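Local structure of transcriptional regulator, LysR family (Vibrio cholerae, 3SZP) at residues A[9-12]-A[13-16]; A[34-37]-A[38-42]; A[242-246]-A[247-251]; A[272-275]-A[276-280]; A[282-285]-A[286-290]. The protein activates virulence genes in Vibrio cholerae as a LysR-type transcription factor, probably by binding promoter DNA through its winged helix-turn-helix domain. All coordinates share one frame; numbering follows the deposited sequence.

Interaction 1 (A[9-12]-A[13-16]); sequences FRLV and VENG
One face of the Phe9 ring carries a methyl of Val13, and one face of the Arg10 guanidinium carries Leu11 CD2, near the rim of that flat group. All four residues lie on helix 3-15, the first helix of the winged helix-turn-helix domain, in its last turns. Val13 CG2 sits over the Phe9 ring as a CH-pi contact, 4.2 Å from the centroid and 25° off the normal, nearest to Phe9 CE1. The two side chains run alongside each other into the core, where Ile36 and Leu39 of helix 29-43 and Leu57 of strand 54-57 also meet Phe9. On another side of the helix Arg10 bends at its third torsion (69°), which carries NH1 back to Glu14 OE2 at 3.1 Å. This salt bridge is weak as a hydrogen bond, and the guanidinium and carboxylate planes stand 80° apart. Arg10 NH2 is also hydrogen-bonded to Asn7, one turn earlier. Gly16, with positive phi, leaves the helix while its N still bonds Val12 O at 2.7 Å. Near this end Leu11 O takes two donors from Asn15: the backbone N at 2.9 Å and, weakly, side-chain ND2 at 2.7 Å.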
loop_
_atom_site.group_PDB
_atom_site.type_symbol
_atom_site.label_atom_id
_atom_site.label_comp_id
_atom_site.label_asym_id
_atom_site.label_seq_id
_atom_site.Cartn_x
_atom_site.Cartn_y
_atom_site.Cartn_z
ATOM N N PHE A 9 -7.474 19.086 7.901
ATOM C CA PHE A 9 -8.042 17.749 7.755
ATOM C C PHE A 9 -9.089 17.758 6.652
ATOM O O PHE A 9 -9.069 16.913 5.764
ATOM C CB PHE A 9 -8.652 17.295 9.082
ATOM C CG PHE A 9 -9.710 16.230 8.943
ATOM C CD1 PHE A 9 -9.368 14.914 8.626
ATOM C CD2 PHE A 9 -11.048 16.536 9.158
ATOM C CE1 PHE A 9 -10.347 13.927 8.523
ATOM C CE2 PHE A 9 -12.032 15.543 9.072
ATOM C CZ PHE A 9 -11.681 14.242 8.741
ATOM N N ARG A 10 -9.990 18.732 6.694
ATOM C CA ARG A 10 -10.964 18.888 5.624
ATOM C C ARG A 10 -10.305 18.962 4.239
ATOM O O ARG A 10 -10.776 18.324 3.295
ATOM C CB ARG A 10 -11.822 20.130 5.856
ATOM C CG ARG A 10 -12.761 20.452 4.694
ATOM C CD ARG A 10 -13.525 21.752 4.923
ATOM N NE ARG A 10 -12.669 22.938 4.865
ATOM C CZ ARG A 10 -12.543 23.727 3.795
ATOM N NH1 ARG A 10 -13.195 23.450 2.671
ATOM N NH2 ARG A 10 -11.749 24.793 3.841
ATOM N N LEU A 11 -9.223 19.734 4.117
ATOM C CA LEU A 11 -8.569 19.934 2.824
ATOM C C LEU A 11 -7.907 18.649 2.348
ATOM O O LEU A 11 -7.871 18.355 1.148
ATOM C CB LEU A 11 -7.517 21.050 2.893
ATOM C CG LEU A 11 -7.940 22.491 3.176
ATOM C CD1 LEU A 11 -6.722 23.420 3.111
ATOM C CD2 LEU A 11 -9.016 22.956 2.209
ATOM N N VAL A 12 -7.354 17.901 3.296
ATOM C CA VAL A 12 -6.738 16.624 2.974
ATOM C C VAL A 12 -7.775 15.680 2.365
ATOM O O VAL A 12 -7.504 15.008 1.380
ATOM C CB VAL A 12 -6.094 15.992 4.216
ATOM C CG1 VAL A 12 -5.854 14.504 3.998
ATOM C CG2 VAL A 12 -4.780 16.733 4.580
ATOM N N VAL A 13 -8.967 15.651 2.951
ATOM C CA VAL A 13 -10.033 14.792 2.448
ATOM C C VAL A 13 -10.447 15.217 1.046
ATOM O O VAL A 13 -10.630 14.383 0.170
ATOM C CB VAL A 13 -11.278 14.815 3.378
ATOM C CG1 VAL A 13 -12.405 13.985 2.786
ATOM C CG2 VAL A 13 -10.918 14.307 4.756
ATOM N N GLU A 14 -10.578 16.521 0.834
ATOM C CA GLU A 14 -10.974 17.036 -0.469
ATOM C C GLU A 14 -9.966 16.723 -1.571
ATOM O O GLU A 14 -10.345 16.368 -2.687
ATOM C CB GLU A 14 -11.220 18.535 -0.391
ATOM C CG GLU A 14 -12.458 18.877 0.397
ATOM C CD GLU A 14 -12.619 20.363 0.594
ATOM O OE1 GLU A 14 -11.749 21.135 0.104
ATOM O OE2 GLU A 14 -13.621 20.760 1.246
ATOM N N ASN A 15 -8.682 16.854 -1.255
ATOM C CA ASN A 15 -7.630 16.570 -2.229
ATOM C C ASN A 15 -7.339 15.074 -2.372
ATOM O O ASN A 15 -6.962 14.598 -3.447
ATOM C CB ASN A 15 -6.357 17.344 -1.886
ATOM C CG ASN A 15 -6.552 18.848 -1.970
ATOM O OD1 ASN A 15 -6.814 19.394 -3.046
ATOM N ND2 ASN A 15 -6.411 19.529 -0.842
ATOM N N GLY A 16 -7.508 14.340 -1.279
ATOM C CA GLY A 16 -7.381 12.898 -1.316
ATOM C C GLY A 16 -6.009 12.335 -0.979
ATOM O O GLY A 16 -5.832 11.112 -0.992
#

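Interaction 2 (A[34-37]-A[38-42]); sequences RRIQ and ALEDS
Ile36 and Glu40 meet one turn apart on the inner side of helix 29-43, whereas Gln37 and Asp41 meet on its exposed side. Helix 29-43, the second helix of the helix-turn-helix after 18-25, stands where LysR regulators have their DNA-recognition helix, and probably reads DNA. On the packed side Glu40 N bonds Ile36 O at 3.0 Å with a nearly straight N-H angle of 173°. Glu40 CG, anti to the carbonyl carbon (chi1 -64°), comes back to 3.4 Å from that same Ile36 O. Beyond CG the chain is extended, and OE2 is bound by the backbone N of both Leu47 and Leu48. On the outer side the backbone bond from Asp41 N to Gln37 O, 2.8 Å, holds the turn, and the side chains add a looser touch: Gln37 CG lies 3.6 Å from Asp41 OD2. His273 of a second subunit packs on Asp41. Arg35 reaches away from the next turn to a salt bridge with Asp5. The buried Glu40 carboxylate therefore has two backbone N-H donors on one oxygen, which would be expected to stabilise its negative charge and tie the helix to the start of wing strand 48-51.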
loop_
_atom_site.group_PDB
_atom_site.type_symbol
_atom_site.label_atom_id
_atom_site.label_comp_id
_atom_site.label_asym_id
_atom_site.label_seq_id
_atom_site.Cartn_x
_atom_site.Cartn_y
_atom_site.Cartn_z
ATOM N N ARG A 34 2.205 15.874 10.851
ATOM C CA ARG A 34 2.376 16.259 12.235
ATOM C C ARG A 34 1.114 16.921 12.756
ATOM O O ARG A 34 0.698 16.689 13.888
ATOM C CB ARG A 34 3.546 17.236 12.335
ATOM C CG ARG A 34 4.115 17.439 13.724
ATOM C CD ARG A 34 5.559 17.983 13.627
ATOM N NE ARG A 34 5.632 19.307 12.997
ATOM C CZ ARG A 34 6.511 19.643 12.052
ATOM N NH1 ARG A 34 7.400 18.748 11.609
ATOM N NH2 ARG A 34 6.517 20.877 11.551
ATOM N N ARG A 35 0.507 17.744 11.910
ATOM C CA ARG A 35 -0.639 18.540 12.308
ATOM C C ARG A 35 -1.905 17.694 12.371
ATOM O O ARG A 35 -2.754 17.924 13.223
ATOM C CB ARG A 35 -0.800 19.790 11.415
ATOM C CG ARG A 35 0.292 20.858 11.669
ATOM C CD ARG A 35 0.112 22.098 10.801
ATOM N NE ARG A 35 -1.268 22.565 10.867
ATOM C CZ ARG A 35 -1.842 23.375 9.982
ATOM N NH1 ARG A 35 -1.142 23.844 8.946
ATOM N NH2 ARG A 35 -3.125 23.700 10.129
ATOM N N ILE A 36 -2.021 16.698 11.499
ATOM C CA ILE A 36 -3.137 15.768 11.597
ATOM C C ILE A 36 -3.003 14.932 12.869
ATOM O O ILE A 36 -3.980 14.687 13.559
ATOM C CB ILE A 36 -3.216 14.831 10.386
ATOM C CG1 ILE A 36 -3.462 15.633 9.106
ATOM C CG2 ILE A 36 -4.330 13.817 10.588
ATOM C CD1 ILE A 36 -4.842 16.226 9.058
ATOM N N GLN A 37 -1.785 14.487 13.165
ATOM C CA GLN A 37 -1.530 13.780 14.407
ATOM C C GLN A 37 -1.961 14.608 15.607
ATOM O O GLN A 37 -2.596 14.090 16.527
ATOM C CB GLN A 37 -0.053 13.443 14.565
ATOM C CG GLN A 37 0.234 12.703 15.872
ATOM C CD GLN A 37 -0.350 11.294 15.879
ATOM O OE1 GLN A 37 -1.379 11.026 16.507
ATOM N NE2 GLN A 37 0.308 10.384 15.166
ATOM N N ALA A 38 -1.605 15.891 15.593
ATOM C CA ALA A 38 -1.927 16.774 16.695
ATOM C C ALA A 38 -3.437 16.883 16.820
ATOM O O ALA A 38 -3.959 16.867 17.921
ATOM C CB ALA A 38 -1.307 18.164 16.493
ATOM N N LEU A 39 -4.135 17.011 15.693
ATOM C CA LEU A 39 -5.593 17.066 15.726
ATOM C C LEU A 39 -6.167 15.803 16.411
ATOM O O LEU A 39 -6.955 15.896 17.350
ATOM C CB LEU A 39 -6.148 17.216 14.310
ATOM C CG LEU A 39 -7.669 17.122 14.130
ATOM C CD1 LEU A 39 -8.370 18.194 14.952
ATOM C CD2 LEU A 39 -8.050 17.237 12.644
ATOM N N GLU A 40 -5.735 14.634 15.948
ATOM C CA GLU A 40 -6.170 13.356 16.506
ATOM C C GLU A 40 -5.866 13.237 18.002
ATOM O O GLU A 40 -6.727 12.816 18.769
ATOM C CB GLU A 40 -5.572 12.182 15.707
ATOM C CG GLU A 40 -6.062 12.152 14.259
ATOM C CD GLU A 40 -5.562 10.950 13.470
ATOM O OE1 GLU A 40 -4.508 10.396 13.829
ATOM O OE2 GLU A 40 -6.241 10.541 12.498
ATOM N N ASP A 41 -4.653 13.619 18.398
ATOM C CA ASP A 41 -4.249 13.669 19.806
ATOM C C ASP A 41 -5.148 14.589 20.629
ATOM O O ASP A 41 -5.463 14.279 21.780
ATOM C CB ASP A 41 -2.785 14.128 19.958
ATOM C CG ASP A 41 -1.778 13.048 19.570
ATOM O OD1 ASP A 41 -2.154 11.861 19.513
ATOM O OD2 ASP A 41 -0.605 13.383 19.324
ATOM N N SER A 42 -5.585 15.708 20.050
ATOM C CA SER A 42 -6.452 16.613 20.813
ATOM C C SER A 42 -7.871 16.066 20.977
ATOM O O SER A 42 -8.543 16.383 21.953
ATOM C CB SER A 42 -6.487 18.016 20.208
ATOM O OG SER A 42 -7.432 18.096 19.158
#

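Interaction 3 (A[242-246]-A[247-251]); sequences REFLE and DGSLV
Phe244 and Leu250 stand flank to flank where short helix 242-246 of the LysR substrate-binding domain ends and the chain turns back toward strand 251-252. Phe244 CB touches Leu250 CD1 at 3.5 Å and has Ser249 OG at 3.7 Å. Next comes CG, 4.0 Å from Leu250 CD1, and then the ring branches. CD2 stays near that methyl at 4.1 Å, while CD1 has Ser249 OG at 4.2 Å, close to the ring plane and at its edge. Farther out, the ring turns from the loop; Glu243 CB lies over the centre of one face, and Arg224 of helix 220-228 makes a cation-pi contact with it. The Leu250 side chain likewise packs on helix 220-228. The neighbouring Leu245 sends CD2 to within 3.5 Å of Leu250 O and also rests on strand 153-166. Asp247 OD1 accepts from Ser249 N in an Asx turn, doubtful in detail because Asp247 is poorly ordered. Asp247 N makes a weak 3.4 Å bond to Glu243 O. Leu250 N bonds Phe244 O at 3.3 Å, though that oxygen is less surely placed. Apolar packing of Phe244 and Leu250 across the turn, together with this backbone bond, thus joins the helix end to the returning chain.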
loop_
_atom_site.group_PDB
_atom_site.type_symbol
_atom_site.label_atom_id
_atom_site.label_comp_id
_atom_site.label_asym_id
_atom_site.label_seq_id
_atom_site.Cartn_x
_atom_site.Cartn_y
_atom_site.Cartn_z
ATOM N N ARG A 242 21.482 32.283 -23.676
ATOM C CA ARG A 242 22.358 33.296 -24.268
ATOM C C ARG A 242 23.693 33.452 -23.512
ATOM O O ARG A 242 24.751 33.641 -24.130
ATOM C CB ARG A 242 21.633 34.642 -24.541
ATOM C CG ARG A 242 21.092 35.418 -23.320
ATOM C CD ARG A 242 20.925 36.933 -23.646
ATOM N NE ARG A 242 20.038 37.618 -22.701
ATOM C CZ ARG A 242 19.453 38.791 -22.928
ATOM N NH1 ARG A 242 19.655 39.426 -24.073
ATOM N NH2 ARG A 242 18.661 39.337 -22.008
ATOM N N GLU A 243 23.643 33.331 -22.185
ATOM C CA GLU A 243 24.853 33.372 -21.354
ATOM C C GLU A 243 25.893 32.440 -21.939
ATOM O O GLU A 243 27.014 32.849 -22.251
ATOM C CB GLU A 243 24.551 32.952 -19.908
ATOM C CG GLU A 243 25.759 33.097 -18.964
ATOM C CD GLU A 243 25.500 32.598 -17.540
ATOM O OE1 GLU A 243 24.325 32.353 -17.184
ATOM O OE2 GLU A 243 26.482 32.458 -16.770
ATOM N N PHE A 244 25.484 31.184 -22.111
ATOM C CA PHE A 244 26.368 30.118 -22.552
ATOM C C PHE A 244 26.681 30.178 -24.036
ATOM O O PHE A 244 27.739 29.733 -24.465
ATOM C CB PHE A 244 25.747 28.771 -22.170
ATOM C CG PHE A 244 25.142 28.785 -20.799
ATOM C CD1 PHE A 244 25.955 28.838 -19.674
ATOM C CD2 PHE A 244 23.776 28.800 -20.629
ATOM C CE1 PHE A 244 25.409 28.878 -18.408
ATOM C CE2 PHE A 244 23.218 28.839 -19.359
ATOM C CZ PHE A 244 24.033 28.882 -18.251
ATOM N N LEU A 245 25.768 30.707 -24.838
ATOM C CA LEU A 245 26.097 30.865 -26.247
ATOM C C LEU A 245 27.192 31.924 -26.412
ATOM O O LEU A 245 28.019 31.829 -27.320
ATOM C CB LEU A 245 24.862 31.235 -27.070
ATOM C CG LEU A 245 23.806 30.169 -27.381
ATOM C CD1 LEU A 245 22.681 30.807 -28.179
ATOM C CD2 LEU A 245 24.412 29.009 -28.147
ATOM N N GLU A 246 27.210 32.926 -25.534
ATOM C CA GLU A 246 28.218 33.993 -25.641
ATOM C C GLU A 246 29.636 33.525 -25.292
ATOM O O GLU A 246 30.584 33.783 -26.047
ATOM C CB GLU A 246 27.830 35.222 -24.814
ATOM C CG GLU A 246 28.956 36.262 -24.650
ATOM C CD GLU A 246 29.501 36.808 -25.971
ATOM O OE1 GLU A 246 28.744 36.884 -26.961
ATOM O OE2 GLU A 246 30.699 37.170 -26.010
ATOM N N ASP A 247 29.796 32.861 -24.147
ATOM C CA ASP A 247 31.028 32.117 -23.912
ATOM C C ASP A 247 30.955 30.914 -24.850
ATOM O O ASP A 247 29.870 30.394 -25.101
ATOM C CB ASP A 247 31.180 31.701 -22.441
ATOM C CG ASP A 247 30.146 30.681 -22.000
ATOM O OD1 ASP A 247 29.785 29.797 -22.807
ATOM O OD2 ASP A 247 29.696 30.753 -20.836
ATOM N N GLY A 248 32.080 30.480 -25.403
ATOM C CA GLY A 248 32.021 29.371 -26.343
ATOM C C GLY A 248 31.604 28.043 -25.722
ATOM O O GLY A 248 31.907 26.990 -26.277
ATOM N N SER A 249 30.903 28.085 -24.588
ATOM C CA SER A 249 30.671 26.869 -23.788
ATOM C C SER A 249 29.471 26.017 -24.223
ATOM O O SER A 249 29.381 24.847 -23.864
ATOM C CB SER A 249 30.566 27.184 -22.292
ATOM O OG SER A 249 29.236 27.542 -21.950
ATOM N N LEU A 250 28.551 26.621 -24.972
ATOM C CA LEU A 250 27.546 25.881 -25.724
ATOM C C LEU A 250 27.535 26.448 -27.129
ATOM O O LEU A 250 27.565 27.665 -27.293
ATOM C CB LEU A 250 26.161 26.047 -25.105
ATOM C CG LEU A 250 25.911 25.341 -23.776
ATOM C CD1 LEU A 250 24.528 25.680 -23.252
ATOM C CD2 LEU A 250 26.086 23.839 -23.931
ATOM N N VAL A 251 27.509 25.589 -28.143
ATOM C CA VAL A 251 27.361 26.071 -29.513
ATOM C C VAL A 251 26.115 25.516 -30.185
ATOM O O VAL A 251 25.755 24.351 -30.007
ATOM C CB VAL A 251 28.588 25.764 -30.396
ATOM C CG1 VAL A 251 29.857 26.408 -29.805
ATOM C CG2 VAL A 251 28.766 24.282 -30.564
#

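Interaction 4 (A[272-275]-A[276-280]); sequences DHQP and EKVRL
A chi1 of -148° brings Gln274 CG against Val278, and the bend at chi2 (63°) carries CD and the amide across the same methyl; Arg279 bends at its third torsion (chi3 -50°), folding its guanidinium back over the start of the helix. The motif is a helix N-terminus, with Pro275 at the N-cap of helix 276-287 in the substrate-binding domain. Gln274 CG comes to 3.4 Å from Val278 CG1, across rather than alongside it. The other methyl, Val278 CG2, meets Pro275 CG at 3.6 Å, and thus valine has one branch on each of the two residues. Pro275 O accepts the first-turn N-H of Arg279 at 3.1 Å, nearly straight, and a weaker one from Val278 N at 3.3 Å. One face of the Arg279 guanidinium lies over Glu276 CA and Pro275 C, both offset toward the rim, while NH1 reaches to 2.8 Å from Gln274 O. Gln274 NE2 makes a weak bond to Asn269 O in the loop before it. In the domain this cap follows strand 262-268; Val278 and Lys277 pack on Ile93 of strand 91-98, and Lys277 NZ bonds weakly to Arg92 O.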
loop_
_atom_site.group_PDB
_atom_site.type_symbol
_atom_site.label_atom_id
_atom_site.label_comp_id
_atom_site.label_asym_id
_atom_site.label_seq_id
_atom_site.Cartn_x
_atom_site.Cartn_y
_atom_site.Cartn_z
ATOM N N ASP A 272 -12.513 44.830 -14.976
ATOM C CA ASP A 272 -13.679 45.433 -14.326
ATOM C C ASP A 272 -14.039 44.738 -13.014
ATOM O O ASP A 272 -14.726 45.309 -12.165
ATOM C CB ASP A 272 -14.901 45.441 -15.257
ATOM C CG ASP A 272 -14.788 46.475 -16.364
ATOM O OD1 ASP A 272 -13.890 47.344 -16.286
ATOM O OD2 ASP A 272 -15.608 46.422 -17.308
ATOM N N HIS A 273 -13.574 43.503 -12.857
ATOM C CA HIS A 273 -13.889 42.701 -11.681
ATOM C C HIS A 273 -12.632 42.511 -10.860
ATOM O O HIS A 273 -12.517 41.573 -10.073
ATOM C CB HIS A 273 -14.429 41.344 -12.116
ATOM C CG HIS A 273 -15.252 41.408 -13.363
ATOM N ND1 HIS A 273 -14.718 41.198 -14.617
ATOM C CD2 HIS A 273 -16.563 41.688 -13.552
ATOM C CE1 HIS A 273 -15.671 41.331 -15.524
ATOM N NE2 HIS A 273 -16.799 41.628 -14.904
ATOM N N GLN A 274 -11.692 43.427 -11.043
ATOM C CA GLN A 274 -10.342 43.236 -10.549
ATOM C C GLN A 274 -10.004 44.325 -9.536
ATOM O O GLN A 274 -10.217 45.516 -9.795
ATOM C CB GLN A 274 -9.375 43.262 -11.734
ATOM C CG GLN A 274 -8.148 42.390 -11.591
ATOM C CD GLN A 274 -8.465 40.908 -11.488
ATOM O OE1 GLN A 274 -8.720 40.393 -10.400
ATOM N NE2 GLN A 274 -8.417 40.209 -12.617
ATOM N N PRO A 275 -9.499 43.922 -8.360
ATOM C CA PRO A 275 -9.090 44.928 -7.376
ATOM C C PRO A 275 -7.908 45.734 -7.903
ATOM O O PRO A 275 -7.311 45.342 -8.908
ATOM C CB PRO A 275 -8.667 44.082 -6.168
ATOM C CG PRO A 275 -8.320 42.753 -6.730
ATOM C CD PRO A 275 -9.259 42.548 -7.882
ATOM N N GLU A 276 -7.572 46.829 -7.229
ATOM C CA GLU A 276 -6.493 47.702 -7.678
ATOM C C GLU A 276 -5.140 46.988 -7.710
ATOM O O GLU A 276 -4.357 47.167 -8.642
ATOM C CB GLU A 276 -6.421 48.963 -6.804
ATOM C CG GLU A 276 -5.487 50.039 -7.338
ATOM C CD GLU A 276 -5.511 51.325 -6.508
ATOM O OE1 GLU A 276 -6.608 51.747 -6.056
ATOM O OE2 GLU A 276 -4.425 51.919 -6.308
ATOM N N LYS A 277 -4.878 46.179 -6.689
ATOM C CA LYS A 277 -3.598 45.488 -6.559
ATOM C C LYS A 277 -3.317 44.624 -7.783
ATOM O O LYS A 277 -2.184 44.566 -8.262
ATOM C CB LYS A 277 -3.552 44.641 -5.282
ATOM C CG LYS A 277 -4.521 43.469 -5.273
ATOM C CD LYS A 277 -4.552 42.747 -3.927
ATOM C CE LYS A 277 -5.530 41.582 -3.970
ATOM N NZ LYS A 277 -5.887 41.058 -2.621
ATOM N N VAL A 278 -4.353 43.968 -8.303
ATOM C CA VAL A 278 -4.192 43.128 -9.487
ATOM C C VAL A 278 -4.116 43.977 -10.764
ATOM O O VAL A 278 -3.316 43.690 -11.657
ATOM C CB VAL A 278 -5.315 42.076 -9.586
ATOM C CG1 VAL A 278 -5.069 41.140 -10.747
ATOM C CG2 VAL A 278 -5.425 41.284 -8.269
ATOM N N ARG A 279 -4.932 45.025 -10.839
ATOM C CA ARG A 279 -4.885 45.951 -11.974
ATOM C C ARG A 279 -3.497 46.562 -12.156
ATOM O O ARG A 279 -2.982 46.608 -13.260
ATOM C CB ARG A 279 -5.926 47.071 -11.831
ATOM C CG ARG A 279 -7.365 46.634 -12.066
ATOM C CD ARG A 279 -8.295 47.841 -12.289
ATOM N NE ARG A 279 -8.132 48.865 -11.257
ATOM C CZ ARG A 279 -8.963 49.038 -10.234
ATOM N NH1 ARG A 279 -10.034 48.263 -10.107
ATOM N NH2 ARG A 279 -8.734 49.996 -9.343
ATOM N N LEU A 280 -2.909 47.047 -11.069
ATOM C CA LEU A 280 -1.552 47.576 -11.098
ATOM C C LEU A 280 -0.559 46.536 -11.636
ATOM O O LEU A 280 0.300 46.833 -12.473
ATOM C CB LEU A 280 -1.138 48.016 -9.694
ATOM C CG LEU A 280 -1.834 49.259 -9.134
ATOM C CD1 LEU A 280 -1.478 49.500 -7.665
ATOM C CD2 LEU A 280 -1.507 50.479 -9.974
#

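Interaction 5 (A[282-285]-A[286-290]); sequences IDFV and IGYHL
Helix 276-287 is the last helix of the substrate-binding domain, a fold of the periplasmic-binding-protein type, and here the chain passes from helix into the C-terminal tail. Phe284 and Tyr288 extend in the same direction, and their rings touch through Phe284 CE2 and Tyr288 CD2 at 4.0 Å. With CG anti to the backbone N (chi1 near -170° in both), each ring is thrown to the same side of the chain, toward helix 102-116. There Phe284 meets Phe113 edge-to-face and rests on Ala112 and Lys116, while Tyr288 packs on Pro108 and Met109. Elsewhere around the helix Ile282 and Ile286 make a looser apolar touch, Ile282 CG2 to Ile286 CD1 at 4.2 Å. Ile286 CG1 is nearer to the backbone, at 3.4 Å from Ile282 O. Val285 and Ile286 share Met266 of strand 262-268 as a neighbour, and Ile282 packs on Tyr268, so this side of the helix lies on the sheet. Asp283 carries a salt bridge to Lys271 on the more exposed side. Among the backbone bonds, Ile286 N to Ile282 O at 3.1 Å is almost straight, at 174°, and Gly287 N reaches Asp283 O, also at 3.1 Å. Tyr288 N bonds Val285 O, three residues back, at 2.8 Å, the donor standing 58° out of the carbonyl plane.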
loop_
_atom_site.group_PDB
_atom_site.type_symbol
_atom_site.label_atom_id
_atom_site.label_comp_id
_atom_site.label_asym_id
_atom_site.label_seq_id
_atom_site.Cartn_x
_atom_site.Cartn_y
_atom_site.Cartn_z
ATOM N N ILE A 282 -1.218 43.816 -13.539
ATOM C CA ILE A 282 -1.514 43.599 -14.945
ATOM C C ILE A 282 -0.947 44.722 -15.826
ATOM O O ILE A 282 -0.277 44.453 -16.830
ATOM C CB ILE A 282 -3.029 43.473 -15.159
ATOM C CG1 ILE A 282 -3.552 42.194 -14.501
ATOM C CG2 ILE A 282 -3.376 43.495 -16.651
ATOM C CD1 ILE A 282 -5.076 42.091 -14.530
ATOM N N ASP A 283 -1.213 45.974 -15.452
ATOM C CA ASP A 283 -0.701 47.122 -16.197
ATOM C C ASP A 283 0.823 47.163 -16.173
ATOM O O ASP A 283 1.465 47.605 -17.129
ATOM C CB ASP A 283 -1.243 48.432 -15.622
ATOM C CG ASP A 283 -2.675 48.717 -16.053
ATOM O OD1 ASP A 283 -3.195 47.985 -16.927
ATOM O OD2 ASP A 283 -3.273 49.697 -15.535
ATOM N N PHE A 284 1.406 46.723 -15.069
ATOM C CA PHE A 284 2.851 46.705 -14.964
ATOM C C PHE A 284 3.449 45.724 -15.977
ATOM O O PHE A 284 4.363 46.072 -16.725
ATOM C CB PHE A 284 3.282 46.333 -13.554
ATOM C CG PHE A 284 4.757 46.524 -13.300
ATOM C CD1 PHE A 284 5.254 47.769 -12.936
ATOM C CD2 PHE A 284 5.641 45.466 -13.420
ATOM C CE1 PHE A 284 6.609 47.948 -12.688
ATOM C CE2 PHE A 284 6.994 45.644 -13.177
ATOM C CZ PHE A 284 7.476 46.892 -12.818
ATOM N N VAL A 285 2.930 44.505 -16.004
ATOM C CA VAL A 285 3.403 43.517 -16.971
ATOM C C VAL A 285 3.290 44.060 -18.396
ATOM O O VAL A 285 4.264 44.066 -19.153
ATOM C CB VAL A 285 2.618 42.203 -16.868
ATOM C CG1 VAL A 285 3.002 41.278 -18.001
ATOM C CG2 VAL A 285 2.865 41.547 -15.508
ATOM N N ILE A 286 2.105 44.542 -18.744
ATOM C CA ILE A 286 1.855 45.071 -20.074
ATOM C C ILE A 286 2.886 46.114 -20.498
ATOM O O ILE A 286 3.296 46.155 -21.665
ATOM C CB ILE A 286 0.464 45.694 -20.155
ATOM C CG1 ILE A 286 -0.590 44.590 -20.208
ATOM C CG2 ILE A 286 0.363 46.629 -21.356
ATOM C CD1 ILE A 286 -2.003 45.105 -20.233
ATOM N N GLY A 287 3.299 46.962 -19.561
ATOM C CA GLY A 287 4.247 48.013 -19.879
ATOM C C GLY A 287 5.693 47.542 -19.823
ATOM O O GLY A 287 6.603 48.277 -20.182
ATOM N N TYR A 288 5.909 46.307 -19.387
ATOM C CA TYR A 288 7.268 45.828 -19.149
ATOM C C TYR A 288 7.870 45.159 -20.391
ATOM O O TYR A 288 7.205 44.371 -21.063
ATOM C CB TYR A 288 7.288 44.882 -17.947
ATOM C CG TYR A 288 8.674 44.558 -17.444
ATOM C CD1 TYR A 288 9.403 43.502 -17.989
ATOM C CD2 TYR A 288 9.258 45.301 -16.427
ATOM C CE1 TYR A 288 10.673 43.187 -17.528
ATOM C CE2 TYR A 288 10.530 45.002 -15.967
ATOM C CZ TYR A 288 11.232 43.939 -16.519
ATOM O OH TYR A 288 12.502 43.636 -16.064
ATOM N N HIS A 289 9.124 45.490 -20.698
ATOM C CA HIS A 289 9.801 44.924 -21.870
ATOM C C HIS A 289 10.536 43.615 -21.542
ATOM O O HIS A 289 11.589 43.641 -20.907
ATOM C CB HIS A 289 10.752 45.963 -22.499
ATOM C CG HIS A 289 11.664 45.397 -23.548
ATOM N ND1 HIS A 289 11.245 44.466 -24.478
ATOM C CD2 HIS A 289 12.973 45.623 -23.807
ATOM C CE1 HIS A 289 12.258 44.140 -25.260
ATOM N NE2 HIS A 289 13.318 44.830 -24.876
ATOM N N LEU A 290 9.953 42.493 -21.981
ATOM C CA LEU A 290 10.461 41.121 -21.777
ATOM C C LEU A 290 9.630 40.319 -20.749
ATOM O O LEU A 290 8.911 39.361 -21.085
ATOM C CB LEU A 290 11.950 41.106 -21.395
ATOM C CG LEU A 290 12.992 41.529 -22.441
ATOM C CD1 LEU A 290 14.356 41.822 -21.801
ATOM C CD2 LEU A 290 13.111 40.470 -23.532
#

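The five contacts follow one another along the chain, the first two in the DNA-binding domain and the other three in the substrate-binding domain. Interactions 1 and 2, on helices 3-15 and 29-43, have centres 15 Å apart and touch through Phe9 in one small core. Interactions 4 and 5 share helix 276-287, its start and its end, with centres 14 Å apart. Interaction 3 lies on the opposite side of the chain's centre from 1 and 2, about 47 and 53 Å from them between centres, but its nearest atoms come within about 5 Å of interaction 5. Contacts of the two domains do not touch: the closest, 1 and 4, are about 18 Å apart between nearest atoms.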